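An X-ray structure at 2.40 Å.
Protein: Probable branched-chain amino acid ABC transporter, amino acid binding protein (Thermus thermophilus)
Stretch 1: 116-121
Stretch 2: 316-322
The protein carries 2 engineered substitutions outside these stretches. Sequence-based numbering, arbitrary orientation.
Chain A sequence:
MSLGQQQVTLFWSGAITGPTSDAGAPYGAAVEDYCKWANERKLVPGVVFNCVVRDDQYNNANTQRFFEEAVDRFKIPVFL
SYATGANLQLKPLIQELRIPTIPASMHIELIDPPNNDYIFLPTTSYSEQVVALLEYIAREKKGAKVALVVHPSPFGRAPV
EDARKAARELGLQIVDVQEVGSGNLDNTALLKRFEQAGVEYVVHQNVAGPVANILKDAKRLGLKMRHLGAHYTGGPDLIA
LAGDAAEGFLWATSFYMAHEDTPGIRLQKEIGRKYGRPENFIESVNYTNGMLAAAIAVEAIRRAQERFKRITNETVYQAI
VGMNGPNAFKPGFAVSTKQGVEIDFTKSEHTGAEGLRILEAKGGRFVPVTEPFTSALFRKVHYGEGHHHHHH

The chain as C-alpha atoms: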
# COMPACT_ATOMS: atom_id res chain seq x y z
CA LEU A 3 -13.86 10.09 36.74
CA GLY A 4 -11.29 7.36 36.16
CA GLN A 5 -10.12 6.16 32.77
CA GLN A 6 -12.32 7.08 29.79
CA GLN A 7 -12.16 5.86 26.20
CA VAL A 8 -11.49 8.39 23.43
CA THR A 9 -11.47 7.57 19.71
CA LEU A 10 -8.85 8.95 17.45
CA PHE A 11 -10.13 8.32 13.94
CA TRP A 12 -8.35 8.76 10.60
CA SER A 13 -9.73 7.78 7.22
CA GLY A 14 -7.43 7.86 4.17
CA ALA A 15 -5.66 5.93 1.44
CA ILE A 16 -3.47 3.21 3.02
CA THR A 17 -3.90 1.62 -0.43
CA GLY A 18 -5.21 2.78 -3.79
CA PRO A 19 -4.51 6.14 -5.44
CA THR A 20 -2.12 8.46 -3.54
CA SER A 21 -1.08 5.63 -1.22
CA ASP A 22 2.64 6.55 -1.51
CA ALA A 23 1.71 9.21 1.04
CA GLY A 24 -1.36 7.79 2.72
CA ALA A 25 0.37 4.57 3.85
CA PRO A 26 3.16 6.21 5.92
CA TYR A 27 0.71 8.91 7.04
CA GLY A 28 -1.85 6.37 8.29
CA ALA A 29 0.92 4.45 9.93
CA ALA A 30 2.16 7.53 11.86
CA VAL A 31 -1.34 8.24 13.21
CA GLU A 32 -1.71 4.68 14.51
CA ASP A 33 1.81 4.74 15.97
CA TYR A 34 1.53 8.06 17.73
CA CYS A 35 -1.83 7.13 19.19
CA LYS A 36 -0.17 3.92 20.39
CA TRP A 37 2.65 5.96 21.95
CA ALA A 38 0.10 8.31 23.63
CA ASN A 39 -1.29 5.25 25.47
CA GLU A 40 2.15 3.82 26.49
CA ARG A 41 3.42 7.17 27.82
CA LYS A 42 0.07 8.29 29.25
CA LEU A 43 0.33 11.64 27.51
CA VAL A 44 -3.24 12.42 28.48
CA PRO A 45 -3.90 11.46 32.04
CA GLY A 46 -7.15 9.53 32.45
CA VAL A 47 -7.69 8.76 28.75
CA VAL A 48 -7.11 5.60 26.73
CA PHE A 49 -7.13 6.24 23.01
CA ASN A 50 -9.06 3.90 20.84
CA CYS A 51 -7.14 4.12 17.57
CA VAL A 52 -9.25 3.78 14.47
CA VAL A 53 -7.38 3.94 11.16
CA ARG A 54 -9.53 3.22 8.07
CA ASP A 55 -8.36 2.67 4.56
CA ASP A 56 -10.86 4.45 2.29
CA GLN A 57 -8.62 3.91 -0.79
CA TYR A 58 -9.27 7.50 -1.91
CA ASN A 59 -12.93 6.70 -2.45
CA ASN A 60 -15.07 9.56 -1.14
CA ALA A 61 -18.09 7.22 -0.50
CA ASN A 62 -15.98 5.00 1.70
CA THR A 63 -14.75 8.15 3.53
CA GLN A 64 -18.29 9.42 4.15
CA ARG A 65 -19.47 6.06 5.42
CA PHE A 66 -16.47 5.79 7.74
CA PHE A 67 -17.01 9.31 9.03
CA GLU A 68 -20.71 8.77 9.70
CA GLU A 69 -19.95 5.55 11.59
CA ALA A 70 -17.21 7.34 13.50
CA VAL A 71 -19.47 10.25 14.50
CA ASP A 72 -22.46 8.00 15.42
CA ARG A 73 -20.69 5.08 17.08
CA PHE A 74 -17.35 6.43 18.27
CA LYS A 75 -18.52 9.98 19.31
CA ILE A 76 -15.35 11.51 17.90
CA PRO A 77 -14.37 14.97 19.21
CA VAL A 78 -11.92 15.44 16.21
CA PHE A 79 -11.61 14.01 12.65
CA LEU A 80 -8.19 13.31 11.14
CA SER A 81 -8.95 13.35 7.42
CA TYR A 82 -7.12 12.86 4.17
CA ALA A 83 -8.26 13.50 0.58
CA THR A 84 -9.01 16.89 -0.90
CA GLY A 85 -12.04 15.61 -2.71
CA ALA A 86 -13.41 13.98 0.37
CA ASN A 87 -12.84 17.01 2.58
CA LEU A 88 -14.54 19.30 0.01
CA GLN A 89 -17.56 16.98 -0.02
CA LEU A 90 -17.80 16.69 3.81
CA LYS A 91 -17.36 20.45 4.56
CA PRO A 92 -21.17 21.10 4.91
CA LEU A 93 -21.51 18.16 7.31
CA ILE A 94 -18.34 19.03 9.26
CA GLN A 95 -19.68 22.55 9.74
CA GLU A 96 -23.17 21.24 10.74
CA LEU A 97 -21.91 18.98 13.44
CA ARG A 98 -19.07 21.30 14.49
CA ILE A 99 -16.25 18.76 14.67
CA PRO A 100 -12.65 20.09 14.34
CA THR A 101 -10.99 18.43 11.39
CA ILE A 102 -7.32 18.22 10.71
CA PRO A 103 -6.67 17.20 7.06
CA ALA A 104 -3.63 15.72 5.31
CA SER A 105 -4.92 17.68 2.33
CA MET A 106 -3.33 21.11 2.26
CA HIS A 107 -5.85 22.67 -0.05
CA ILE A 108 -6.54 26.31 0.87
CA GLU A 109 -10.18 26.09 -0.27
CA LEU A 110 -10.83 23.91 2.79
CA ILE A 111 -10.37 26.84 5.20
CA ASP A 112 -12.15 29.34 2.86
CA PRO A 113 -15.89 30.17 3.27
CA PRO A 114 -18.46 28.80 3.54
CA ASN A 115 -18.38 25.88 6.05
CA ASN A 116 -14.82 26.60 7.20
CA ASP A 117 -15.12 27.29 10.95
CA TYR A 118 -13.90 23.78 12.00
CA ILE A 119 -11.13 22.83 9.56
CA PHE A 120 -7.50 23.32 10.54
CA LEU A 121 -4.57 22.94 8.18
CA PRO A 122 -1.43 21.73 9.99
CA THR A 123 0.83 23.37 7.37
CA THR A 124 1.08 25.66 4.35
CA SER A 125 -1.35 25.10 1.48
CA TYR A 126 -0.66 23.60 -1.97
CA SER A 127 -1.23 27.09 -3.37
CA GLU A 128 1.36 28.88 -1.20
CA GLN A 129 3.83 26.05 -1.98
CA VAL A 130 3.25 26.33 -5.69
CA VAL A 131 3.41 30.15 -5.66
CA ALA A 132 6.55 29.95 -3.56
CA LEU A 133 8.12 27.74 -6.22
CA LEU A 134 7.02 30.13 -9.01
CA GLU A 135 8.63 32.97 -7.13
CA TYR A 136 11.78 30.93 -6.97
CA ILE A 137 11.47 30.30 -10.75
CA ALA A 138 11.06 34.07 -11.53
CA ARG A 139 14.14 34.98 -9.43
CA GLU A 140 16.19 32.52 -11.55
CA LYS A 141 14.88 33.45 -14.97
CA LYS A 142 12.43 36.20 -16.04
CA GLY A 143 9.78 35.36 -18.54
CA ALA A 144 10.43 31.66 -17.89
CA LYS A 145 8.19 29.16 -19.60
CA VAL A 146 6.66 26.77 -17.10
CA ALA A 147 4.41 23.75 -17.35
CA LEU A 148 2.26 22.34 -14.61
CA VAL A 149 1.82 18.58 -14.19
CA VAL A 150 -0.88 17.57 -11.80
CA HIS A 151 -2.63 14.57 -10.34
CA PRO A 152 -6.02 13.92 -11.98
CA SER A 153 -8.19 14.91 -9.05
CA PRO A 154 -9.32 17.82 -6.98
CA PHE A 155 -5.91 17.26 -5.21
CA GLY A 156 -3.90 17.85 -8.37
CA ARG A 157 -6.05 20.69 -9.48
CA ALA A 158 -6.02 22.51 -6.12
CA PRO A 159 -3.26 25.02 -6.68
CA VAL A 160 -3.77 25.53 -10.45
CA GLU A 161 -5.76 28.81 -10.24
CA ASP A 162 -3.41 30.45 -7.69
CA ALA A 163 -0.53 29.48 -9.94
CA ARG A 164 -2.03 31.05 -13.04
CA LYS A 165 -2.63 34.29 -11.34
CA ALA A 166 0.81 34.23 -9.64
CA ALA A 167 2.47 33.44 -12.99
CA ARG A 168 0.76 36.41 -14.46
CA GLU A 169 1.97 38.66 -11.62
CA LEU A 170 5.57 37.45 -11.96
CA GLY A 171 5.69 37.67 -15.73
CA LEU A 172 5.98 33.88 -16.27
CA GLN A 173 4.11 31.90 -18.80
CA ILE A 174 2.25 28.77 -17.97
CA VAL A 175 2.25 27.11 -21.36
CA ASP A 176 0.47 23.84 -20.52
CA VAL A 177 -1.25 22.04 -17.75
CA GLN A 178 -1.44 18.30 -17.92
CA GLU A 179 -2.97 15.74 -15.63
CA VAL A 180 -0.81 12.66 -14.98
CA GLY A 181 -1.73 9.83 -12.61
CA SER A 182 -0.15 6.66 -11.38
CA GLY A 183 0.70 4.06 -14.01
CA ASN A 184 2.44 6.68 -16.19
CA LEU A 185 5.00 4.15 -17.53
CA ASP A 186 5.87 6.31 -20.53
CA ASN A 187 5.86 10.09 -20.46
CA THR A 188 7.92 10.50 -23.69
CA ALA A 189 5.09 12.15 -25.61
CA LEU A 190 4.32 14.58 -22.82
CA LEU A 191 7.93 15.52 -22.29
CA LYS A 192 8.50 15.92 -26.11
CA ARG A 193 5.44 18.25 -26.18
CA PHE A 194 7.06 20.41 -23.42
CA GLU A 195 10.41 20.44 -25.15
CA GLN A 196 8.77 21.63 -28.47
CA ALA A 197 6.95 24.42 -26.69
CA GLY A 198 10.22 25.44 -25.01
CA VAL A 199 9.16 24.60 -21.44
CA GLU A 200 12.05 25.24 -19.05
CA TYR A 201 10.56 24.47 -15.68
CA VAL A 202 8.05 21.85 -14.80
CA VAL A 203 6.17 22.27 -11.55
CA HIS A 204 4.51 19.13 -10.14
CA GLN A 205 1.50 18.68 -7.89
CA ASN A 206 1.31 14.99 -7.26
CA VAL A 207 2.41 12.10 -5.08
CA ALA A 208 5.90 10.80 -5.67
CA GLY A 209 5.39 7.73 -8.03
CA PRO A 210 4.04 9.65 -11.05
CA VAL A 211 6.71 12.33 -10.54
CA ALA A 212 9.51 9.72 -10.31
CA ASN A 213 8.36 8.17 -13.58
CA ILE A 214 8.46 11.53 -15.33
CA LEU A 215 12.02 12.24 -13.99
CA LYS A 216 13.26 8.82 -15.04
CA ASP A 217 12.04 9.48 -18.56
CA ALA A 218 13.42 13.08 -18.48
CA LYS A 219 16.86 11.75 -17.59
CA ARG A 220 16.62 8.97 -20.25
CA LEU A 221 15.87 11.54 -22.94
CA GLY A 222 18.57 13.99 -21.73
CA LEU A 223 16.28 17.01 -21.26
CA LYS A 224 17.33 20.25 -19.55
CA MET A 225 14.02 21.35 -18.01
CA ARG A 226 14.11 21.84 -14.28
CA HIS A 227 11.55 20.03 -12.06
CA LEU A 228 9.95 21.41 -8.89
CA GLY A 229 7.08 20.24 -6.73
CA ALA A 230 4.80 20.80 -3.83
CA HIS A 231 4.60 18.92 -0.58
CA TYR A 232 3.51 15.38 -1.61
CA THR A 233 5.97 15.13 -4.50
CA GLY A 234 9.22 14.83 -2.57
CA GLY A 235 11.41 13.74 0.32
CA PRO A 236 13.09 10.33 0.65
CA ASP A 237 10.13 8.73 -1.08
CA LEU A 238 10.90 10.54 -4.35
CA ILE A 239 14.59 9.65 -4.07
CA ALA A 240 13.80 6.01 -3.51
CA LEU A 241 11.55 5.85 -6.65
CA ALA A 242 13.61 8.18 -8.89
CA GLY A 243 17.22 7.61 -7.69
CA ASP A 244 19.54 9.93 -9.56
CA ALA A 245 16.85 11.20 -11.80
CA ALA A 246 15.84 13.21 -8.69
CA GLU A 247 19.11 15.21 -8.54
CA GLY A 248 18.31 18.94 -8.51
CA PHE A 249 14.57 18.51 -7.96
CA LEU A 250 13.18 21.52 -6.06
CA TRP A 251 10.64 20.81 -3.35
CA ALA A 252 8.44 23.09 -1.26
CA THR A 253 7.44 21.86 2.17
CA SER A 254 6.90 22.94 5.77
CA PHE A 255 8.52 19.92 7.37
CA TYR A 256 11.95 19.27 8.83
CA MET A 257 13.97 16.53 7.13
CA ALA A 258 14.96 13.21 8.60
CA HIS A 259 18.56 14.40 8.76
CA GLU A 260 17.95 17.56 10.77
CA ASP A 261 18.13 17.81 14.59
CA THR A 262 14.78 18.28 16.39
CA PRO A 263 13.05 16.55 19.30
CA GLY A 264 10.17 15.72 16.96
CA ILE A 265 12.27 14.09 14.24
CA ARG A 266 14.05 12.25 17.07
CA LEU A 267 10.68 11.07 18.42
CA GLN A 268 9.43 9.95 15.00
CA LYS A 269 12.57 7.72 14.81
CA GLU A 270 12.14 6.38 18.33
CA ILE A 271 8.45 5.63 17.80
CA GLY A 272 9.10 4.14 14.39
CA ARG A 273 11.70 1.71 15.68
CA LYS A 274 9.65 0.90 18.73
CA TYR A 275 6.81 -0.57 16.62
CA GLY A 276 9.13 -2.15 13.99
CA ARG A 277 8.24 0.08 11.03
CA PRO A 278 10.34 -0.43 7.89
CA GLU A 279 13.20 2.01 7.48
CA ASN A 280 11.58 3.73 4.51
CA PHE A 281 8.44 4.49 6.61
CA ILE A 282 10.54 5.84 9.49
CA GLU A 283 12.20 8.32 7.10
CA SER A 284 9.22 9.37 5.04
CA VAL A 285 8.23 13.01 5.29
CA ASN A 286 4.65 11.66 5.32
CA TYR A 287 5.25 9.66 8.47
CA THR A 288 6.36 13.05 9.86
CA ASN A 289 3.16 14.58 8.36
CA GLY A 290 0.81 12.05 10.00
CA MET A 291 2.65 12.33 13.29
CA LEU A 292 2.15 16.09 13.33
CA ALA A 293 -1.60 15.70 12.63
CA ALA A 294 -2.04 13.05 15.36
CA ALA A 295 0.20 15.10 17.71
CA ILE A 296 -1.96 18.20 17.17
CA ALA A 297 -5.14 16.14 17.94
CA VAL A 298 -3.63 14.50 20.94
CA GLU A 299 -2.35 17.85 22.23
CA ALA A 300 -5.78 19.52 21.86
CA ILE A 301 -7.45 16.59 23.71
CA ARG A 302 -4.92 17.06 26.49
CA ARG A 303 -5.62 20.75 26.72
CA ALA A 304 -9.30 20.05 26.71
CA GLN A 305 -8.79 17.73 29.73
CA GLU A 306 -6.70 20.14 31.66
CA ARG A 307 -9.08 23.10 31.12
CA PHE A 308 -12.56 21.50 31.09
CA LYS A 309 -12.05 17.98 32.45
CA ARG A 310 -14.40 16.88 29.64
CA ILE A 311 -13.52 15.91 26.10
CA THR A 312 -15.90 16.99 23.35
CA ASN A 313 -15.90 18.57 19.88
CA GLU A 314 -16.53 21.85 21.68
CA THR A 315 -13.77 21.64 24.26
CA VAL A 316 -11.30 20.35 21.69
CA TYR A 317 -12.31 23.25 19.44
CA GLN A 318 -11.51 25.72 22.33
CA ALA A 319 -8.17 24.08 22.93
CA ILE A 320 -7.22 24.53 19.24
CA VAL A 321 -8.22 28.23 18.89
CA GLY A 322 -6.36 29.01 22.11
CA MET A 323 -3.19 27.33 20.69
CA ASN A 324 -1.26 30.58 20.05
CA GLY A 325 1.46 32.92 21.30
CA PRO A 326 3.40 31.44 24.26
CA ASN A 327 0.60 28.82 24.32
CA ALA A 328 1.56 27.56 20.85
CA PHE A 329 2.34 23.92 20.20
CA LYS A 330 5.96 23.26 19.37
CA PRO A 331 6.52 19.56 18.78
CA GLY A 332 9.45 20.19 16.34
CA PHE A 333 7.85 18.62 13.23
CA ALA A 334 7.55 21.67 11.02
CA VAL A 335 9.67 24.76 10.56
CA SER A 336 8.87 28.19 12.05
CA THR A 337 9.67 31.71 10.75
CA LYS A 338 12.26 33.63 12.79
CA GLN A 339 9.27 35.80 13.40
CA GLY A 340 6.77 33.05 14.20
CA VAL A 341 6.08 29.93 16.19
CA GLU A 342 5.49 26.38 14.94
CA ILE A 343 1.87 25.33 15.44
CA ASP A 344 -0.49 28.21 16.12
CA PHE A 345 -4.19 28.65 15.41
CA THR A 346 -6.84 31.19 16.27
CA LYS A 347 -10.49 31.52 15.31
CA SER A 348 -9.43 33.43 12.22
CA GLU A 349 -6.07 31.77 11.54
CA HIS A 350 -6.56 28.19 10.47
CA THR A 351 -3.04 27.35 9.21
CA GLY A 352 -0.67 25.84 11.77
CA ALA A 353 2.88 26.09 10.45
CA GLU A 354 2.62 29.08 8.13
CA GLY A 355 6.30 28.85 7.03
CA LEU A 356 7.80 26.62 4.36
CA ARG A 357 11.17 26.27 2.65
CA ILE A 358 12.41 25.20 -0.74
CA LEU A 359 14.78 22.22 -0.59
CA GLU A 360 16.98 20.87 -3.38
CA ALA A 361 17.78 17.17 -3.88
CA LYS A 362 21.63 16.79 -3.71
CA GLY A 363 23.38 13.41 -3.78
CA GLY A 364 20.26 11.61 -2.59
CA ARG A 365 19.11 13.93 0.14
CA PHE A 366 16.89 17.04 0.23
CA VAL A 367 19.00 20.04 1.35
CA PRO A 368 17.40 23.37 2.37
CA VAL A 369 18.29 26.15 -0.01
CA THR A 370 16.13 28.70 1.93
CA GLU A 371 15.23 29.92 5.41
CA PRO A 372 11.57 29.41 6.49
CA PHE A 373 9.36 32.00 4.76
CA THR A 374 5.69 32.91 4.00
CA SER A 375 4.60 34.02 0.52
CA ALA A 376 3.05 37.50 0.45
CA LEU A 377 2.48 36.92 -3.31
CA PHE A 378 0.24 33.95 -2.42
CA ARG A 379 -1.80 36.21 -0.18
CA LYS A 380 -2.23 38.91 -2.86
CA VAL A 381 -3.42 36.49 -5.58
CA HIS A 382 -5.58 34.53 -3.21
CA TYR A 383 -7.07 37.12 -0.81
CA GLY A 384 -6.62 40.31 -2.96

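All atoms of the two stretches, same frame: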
# COMPACT_ATOMS: atom_id res chain seq x y z
N ASN A 116 -16.25 26.64 6.89
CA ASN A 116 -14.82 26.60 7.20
C ASN A 116 -14.46 26.84 8.69
O ASN A 116 -13.28 26.88 9.03
CB ASN A 116 -14.09 27.63 6.33
CG ASN A 116 -14.49 29.09 6.65
OD1 ASN A 116 -13.64 29.98 6.67
ND2 ASN A 116 -15.78 29.34 6.86
N ASP A 117 -15.45 26.96 9.57
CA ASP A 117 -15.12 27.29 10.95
C ASP A 117 -14.33 26.20 11.71
O ASP A 117 -13.58 26.50 12.66
CB ASP A 117 -16.37 27.67 11.72
CG ASP A 117 -17.07 28.94 11.18
OD1 ASP A 117 -16.39 29.89 10.68
OD2 ASP A 117 -18.33 28.96 11.30
N TYR A 118 -14.48 24.94 11.27
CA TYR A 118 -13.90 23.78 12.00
C TYR A 118 -12.76 23.01 11.33
O TYR A 118 -12.42 21.93 11.78
CB TYR A 118 -15.00 22.80 12.37
CG TYR A 118 -16.04 23.48 13.21
CD1 TYR A 118 -17.22 23.95 12.62
CD2 TYR A 118 -15.79 23.76 14.56
CE1 TYR A 118 -18.14 24.62 13.37
CE2 TYR A 118 -16.69 24.44 15.32
CZ TYR A 118 -17.88 24.86 14.72
OH TYR A 118 -18.83 25.51 15.47
N ILE A 119 -12.16 23.56 10.28
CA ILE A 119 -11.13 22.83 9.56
C ILE A 119 -9.80 23.48 9.79
O ILE A 119 -9.67 24.69 9.59
CB ILE A 119 -11.47 22.84 8.09
CG1 ILE A 119 -12.83 22.12 7.91
CG2 ILE A 119 -10.30 22.26 7.25
CD1 ILE A 119 -13.40 22.22 6.52
N PHE A 120 -8.80 22.72 10.23
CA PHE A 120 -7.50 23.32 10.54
C PHE A 120 -6.39 22.63 9.81
O PHE A 120 -6.17 21.46 10.00
CB PHE A 120 -7.23 23.32 12.05
CG PHE A 120 -8.21 24.12 12.83
CD1 PHE A 120 -9.40 23.55 13.26
CD2 PHE A 120 -7.96 25.45 13.08
CE1 PHE A 120 -10.35 24.33 13.93
CE2 PHE A 120 -8.87 26.23 13.79
CZ PHE A 120 -10.07 25.67 14.21
N LEU A 121 -5.69 23.40 8.97
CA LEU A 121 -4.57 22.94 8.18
C LEU A 121 -3.32 22.93 9.05
O LEU A 121 -2.99 23.96 9.65
CB LEU A 121 -4.39 23.89 7.00
CG LEU A 121 -4.98 23.44 5.68
CD1 LEU A 121 -6.23 22.63 5.85
CD2 LEU A 121 -5.22 24.58 4.72
N VAL A 316 -12.45 20.54 22.57
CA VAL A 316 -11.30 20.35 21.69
C VAL A 316 -11.16 21.53 20.74
O VAL A 316 -10.04 22.01 20.51
CB VAL A 316 -11.43 19.07 20.86
CG1 VAL A 316 -10.56 19.14 19.61
CG2 VAL A 316 -11.05 17.89 21.68
N TYR A 317 -12.29 22.02 20.22
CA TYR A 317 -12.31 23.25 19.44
C TYR A 317 -11.62 24.41 20.21
O TYR A 317 -10.73 25.08 19.66
CB TYR A 317 -13.73 23.59 18.93
CG TYR A 317 -13.81 24.96 18.24
CD1 TYR A 317 -13.46 25.11 16.90
CD2 TYR A 317 -14.24 26.09 18.93
CE1 TYR A 317 -13.51 26.36 16.25
CE2 TYR A 317 -14.29 27.35 18.29
CZ TYR A 317 -13.90 27.47 16.96
OH TYR A 317 -13.92 28.68 16.30
N GLN A 318 -11.98 24.58 21.49
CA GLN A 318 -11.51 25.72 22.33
C GLN A 318 -10.05 25.59 22.61
O GLN A 318 -9.32 26.58 22.69
CB GLN A 318 -12.28 25.80 23.65
CG GLN A 318 -13.78 26.17 23.56
CD GLN A 318 -13.98 27.54 22.93
OE1 GLN A 318 -13.17 28.45 23.15
NE2 GLN A 318 -15.05 27.70 22.14
N ALA A 319 -9.60 24.36 22.79
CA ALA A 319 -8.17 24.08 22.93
C ALA A 319 -7.40 24.47 21.66
O ALA A 319 -6.34 25.05 21.75
CB ALA A 319 -7.96 22.62 23.28
N ILE A 320 -7.95 24.21 20.48
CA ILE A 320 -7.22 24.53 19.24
C ILE A 320 -7.10 26.02 18.97
O ILE A 320 -6.03 26.48 18.58
CB ILE A 320 -7.89 23.82 18.02
CG1 ILE A 320 -7.60 22.31 18.04
CG2 ILE A 320 -7.57 24.50 16.66
CD1 ILE A 320 -8.62 21.59 17.22
N VAL A 321 -8.19 26.78 19.18
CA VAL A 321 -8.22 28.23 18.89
C VAL A 321 -7.55 29.04 19.98
O VAL A 321 -7.34 30.23 19.80
CB VAL A 321 -9.67 28.81 18.64
CG1 VAL A 321 -10.38 28.09 17.50
CG2 VAL A 321 -10.54 28.71 19.88
N GLY A 322 -7.24 28.41 21.11
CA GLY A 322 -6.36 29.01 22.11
C GLY A 322 -4.88 28.63 21.96
O GLY A 322 -4.05 29.02 22.80
O HOH W 1 -13.37 28.97 13.85

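Stretch 1, an irregular segment opening with a type I beta turn from Asn116 to Ile119, packs through side chains against a helix in stretch 2 that begins earlier in the chain, where Ile320 N donates to Val316 O (3.0 Å). The CA atoms of Tyr118 and Tyr317 lie 7.6 Å apart, those of Phe120 and Ile320 8.8 Å, and no direct hydrogen bond crosses the gap. At Asp117 the backbone makes the contact: its O lies 3.6 Å from Tyr317 CE1, at the edge of that ring. Water 1 gives this carbonyl a partner, donating to Asp117 O (2.7 Å) and hydrogen-bonding Tyr317 OH (2.5 Å), the one polar link between the stretches. Tyr118 turns its ring edge, with slightly positive hydrogens, toward the electron-rich face of Tyr317 in an offset edge-to-face pair, with centroids 5.2 Å apart, planes at 60° and Tyr118 CD2 3.6 Å from Tyr317 CD1. Ile119 does not reach stretch 2. The CA-to-CB bond of Phe120 points toward stretch 2, and the residue has the largest area covered by the other stretch; Ile320 CG2 sits over its face, 3.5 Å from the ring centroid and 9° off the normal, a CH-pi contact between methyl and pi electrons. The tip of the ring completes the apolar packing, Phe120 CZ lying 4.1 Å from both Tyr317 CE1 and Val321 CG1.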